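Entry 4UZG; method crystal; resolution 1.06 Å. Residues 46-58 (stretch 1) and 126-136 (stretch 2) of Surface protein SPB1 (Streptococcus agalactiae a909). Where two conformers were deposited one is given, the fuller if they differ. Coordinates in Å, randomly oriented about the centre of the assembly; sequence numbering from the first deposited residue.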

# COMPACT_ATOMS: atom_id res chain seq x y z
N SER A 46 1.62 -11.42 3.31
CA SER A 46 2.95 -11.95 3.09
C SER A 46 3.96 -10.80 3.00
O SER A 46 3.65 -9.74 2.44
CB SER A 46 2.98 -12.70 1.75
OG SER A 46 4.30 -13.02 1.35
N ALA A 47 5.19 -11.04 3.45
CA ALA A 47 6.24 -10.04 3.33
C ALA A 47 6.60 -9.75 1.86
O ALA A 47 7.24 -8.73 1.58
CB ALA A 47 7.47 -10.46 4.09
N SER A 48 6.20 -10.63 0.94
CA SER A 48 6.36 -10.38 -0.49
C SER A 48 5.33 -9.37 -1.03
O SER A 48 5.41 -8.98 -2.19
CB SER A 48 6.26 -11.69 -1.27
OG SER A 48 4.97 -12.24 -1.13
N VAL A 49 4.38 -8.99 -0.19
CA VAL A 49 3.31 -8.05 -0.52
C VAL A 49 3.45 -6.77 0.30
O VAL A 49 3.56 -5.67 -0.28
CB VAL A 49 1.92 -8.69 -0.32
CG1 VAL A 49 0.82 -7.65 -0.52
CG2 VAL A 49 1.74 -9.89 -1.25
N VAL A 50 3.38 -6.85 1.64
CA VAL A 50 3.75 -5.72 2.48
C VAL A 50 4.67 -6.25 3.57
O VAL A 50 4.28 -7.14 4.34
CB VAL A 50 2.58 -4.98 3.14
CG1 VAL A 50 3.12 -3.76 3.91
CG2 VAL A 50 1.53 -4.54 2.13
N ASP A 51 5.89 -5.75 3.61
CA ASP A 51 6.91 -6.19 4.56
C ASP A 51 6.86 -5.27 5.78
O ASP A 51 7.15 -4.08 5.69
CB ASP A 51 8.27 -6.12 3.84
CG ASP A 51 9.42 -6.65 4.65
OD1 ASP A 51 9.29 -6.71 5.88
OD2 ASP A 51 10.47 -6.98 4.03
N LEU A 52 6.42 -5.83 6.90
CA LEU A 52 6.36 -5.10 8.16
C LEU A 52 7.71 -4.48 8.49
O LEU A 52 8.74 -5.18 8.44
CB LEU A 52 5.99 -6.08 9.28
CG LEU A 52 5.94 -5.53 10.71
CD1 LEU A 52 4.85 -4.49 10.87
CD2 LEU A 52 5.75 -6.69 11.69
N ASN A 53 7.74 -3.22 8.90
CA ASN A 53 8.93 -2.65 9.51
C ASN A 53 8.93 -2.95 11.00
O ASN A 53 8.29 -2.27 11.79
CB ASN A 53 9.02 -1.13 9.28
CG ASN A 53 9.43 -0.76 7.86
OD1 ASN A 53 10.29 -1.39 7.26
ND2 ASN A 53 8.86 0.32 7.38
N GLU A 54 9.64 -3.99 11.38
CA GLU A 54 9.73 -4.33 12.78
C GLU A 54 10.31 -3.15 13.53
O GLU A 54 11.10 -2.35 13.01
CB GLU A 54 10.55 -5.61 13.01
CG GLU A 54 9.85 -6.90 12.63
CD GLU A 54 9.78 -7.19 11.15
OE1 GLU A 54 10.49 -6.53 10.35
OE2 GLU A 54 9.01 -8.12 10.83
N GLY A 55 9.84 -3.00 14.77
CA GLY A 55 10.31 -1.93 15.62
C GLY A 55 9.78 -0.55 15.29
O GLY A 55 10.27 0.44 15.85
N SER A 56 8.78 -0.43 14.41
CA SER A 56 8.32 0.89 13.96
C SER A 56 7.14 1.44 14.78
O SER A 56 6.59 2.47 14.43
CB SER A 56 7.95 0.83 12.48
OG SER A 56 6.84 -0.03 12.26
N TYR A 57 6.78 0.77 15.86
CA TYR A 57 5.53 1.11 16.58
C TYR A 57 5.62 2.39 17.38
O TYR A 57 6.65 2.71 17.99
CB TYR A 57 5.14 -0.02 17.59
CG TYR A 57 5.32 -1.36 16.98
CD1 TYR A 57 4.39 -1.87 16.10
CD2 TYR A 57 6.49 -2.07 17.19
CE1 TYR A 57 4.60 -3.05 15.42
CE2 TYR A 57 6.71 -3.27 16.53
CZ TYR A 57 5.77 -3.74 15.62
OH TYR A 57 5.97 -4.90 14.93
N GLU A 58 4.50 3.08 17.42
CA GLU A 58 4.23 4.09 18.43
C GLU A 58 2.92 3.66 19.08
O GLU A 58 1.90 3.52 18.39
CB GLU A 58 4.14 5.49 17.84
CG GLU A 58 3.92 6.56 18.88
CD GLU A 58 5.15 7.40 19.13
OE1 GLU A 58 6.27 6.89 18.94
OE2 GLU A 58 5.00 8.58 19.50
N THR A 126 0.45 2.91 15.91
CA THR A 126 0.87 3.22 14.56
C THR A 126 2.14 2.43 14.26
O THR A 126 2.95 2.17 15.15
CB THR A 126 1.13 4.70 14.35
OG1 THR A 126 2.23 5.13 15.15
CG2 THR A 126 -0.08 5.52 14.66
N TYR A 127 2.30 2.03 13.00
CA TYR A 127 3.49 1.31 12.58
C TYR A 127 3.58 1.43 11.06
O TYR A 127 2.65 1.93 10.42
CB TYR A 127 3.44 -0.17 13.03
CG TYR A 127 2.41 -1.02 12.30
CD1 TYR A 127 1.09 -1.08 12.72
CD2 TYR A 127 2.77 -1.73 11.17
CE1 TYR A 127 0.16 -1.85 12.03
CE2 TYR A 127 1.83 -2.50 10.48
CZ TYR A 127 0.54 -2.54 10.92
OH TYR A 127 -0.42 -3.30 10.26
N THR A 128 4.69 0.98 10.49
CA THR A 128 4.85 1.06 9.06
C THR A 128 5.23 -0.29 8.45
O THR A 128 5.69 -1.22 9.13
CB THR A 128 5.91 2.11 8.65
OG1 THR A 128 7.16 1.71 9.21
CG2 THR A 128 5.54 3.49 9.14
N GLY A 129 5.01 -0.36 7.14
CA GLY A 129 5.49 -1.45 6.31
C GLY A 129 5.91 -0.89 4.96
O GLY A 129 5.73 0.31 4.70
N VAL A 130 6.45 -1.74 4.12
CA VAL A 130 6.91 -1.36 2.78
C VAL A 130 6.20 -2.22 1.74
O VAL A 130 6.22 -3.45 1.83
CB VAL A 130 8.44 -1.46 2.65
CG1 VAL A 130 8.88 -1.15 1.21
CG2 VAL A 130 9.14 -0.53 3.64
N LEU A 131 5.54 -1.58 0.77
CA LEU A 131 4.85 -2.30 -0.28
C LEU A 131 5.86 -2.99 -1.19
O LEU A 131 6.84 -2.35 -1.60
CB LEU A 131 3.96 -1.34 -1.07
CG LEU A 131 3.02 -1.95 -2.11
CD1 LEU A 131 1.99 -2.84 -1.44
CD2 LEU A 131 2.34 -0.87 -2.92
N LYS A 132 5.62 -4.25 -1.55
CA LYS A 132 6.55 -5.02 -2.35
C LYS A 132 5.87 -5.54 -3.61
O LYS A 132 4.67 -5.35 -3.82
CB LYS A 132 7.12 -6.18 -1.51
CG LYS A 132 7.86 -5.75 -0.26
CD LYS A 132 9.17 -5.02 -0.55
CE LYS A 132 9.90 -4.67 0.75
NZ LYS A 132 11.20 -4.02 0.53
N SER A 133 6.63 -6.23 -4.46
CA SER A 133 6.18 -6.54 -5.80
C SER A 133 5.03 -7.52 -5.91
O SER A 133 4.39 -7.61 -6.95
CB SER A 133 7.34 -7.06 -6.64
OG SER A 133 7.68 -8.35 -6.21
N GLY A 134 4.77 -8.30 -4.85
CA GLY A 134 3.69 -9.26 -4.88
C GLY A 134 2.30 -8.68 -4.74
O GLY A 134 1.32 -9.38 -4.92
N ALA A 135 2.20 -7.40 -4.39
CA ALA A 135 0.90 -6.79 -4.24
C ALA A 135 0.12 -6.85 -5.55
O ALA A 135 0.69 -6.70 -6.64
CB ALA A 135 1.07 -5.35 -3.82
N LYS A 136 -1.17 -7.08 -5.45
CA LYS A 136 -2.03 -7.10 -6.62
C LYS A 136 -2.62 -5.73 -6.84
O LYS A 136 -3.03 -5.07 -5.89
CB LYS A 136 -3.16 -8.10 -6.42
CG LYS A 136 -2.70 -9.48 -6.08
CD LYS A 136 -2.04 -10.15 -7.24
CE LYS A 136 -1.97 -11.65 -7.01
NZ LYS A 136 -1.05 -12.33 -7.96
O HOH W 1 8.32 -9.30 -3.26
O HOH W 2 12.45 -5.88 2.50
O HOH W 3 4.71 4.56 14.09

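Backbone hydrogen bonds set the antiparallel register. Asp 51 and Val 130 form a reciprocal pair, Asp 51 N to Val 130 O and Val 130 N to Asp 51 O both at 2.9 Å, with N-H...O angles of 167° and 152°. Glu 58 and Thr 126 repeat the pattern, Glu 58 N to Thr 126 O and Thr 126 N to Glu 58 O both measuring 2.9 Å. Beyond the strand, Lys 132 N reaches Val 49 O at 2.8 Å; Gly 134 N meets Ser 48 O at the same distance, but its 138° angle is the most bent of the set.

Between the two reciprocal pairs, a type II turn from Asn 53 to Ser 56 interrupts the ladder, and side chains help to bridge it. Ser 56 OG accepts from Thr 128 N (3.0 Å, 174°) while donating to Asn 53 O (2.7 Å), so one hydroxyl ties the turn to the strand. Asn 53 ND2 donates to Thr 128 OG1 at 2.9 Å.

Apolar contacts accompany these bonds: Leu 52 CD1 lies 3.5 Å from Tyr 127 CD2, and Val 50 CG2 4.0 Å from Leu 131 CD1. At Gly 129, an ideal CB would fall 2.9 Å from Val 50 CG1, a clash.

Water 2 links the charged ends indirectly, donating to Asp 51 OD2 (2.7 Å) and accepting from Lys 132 NZ (3.0 Å).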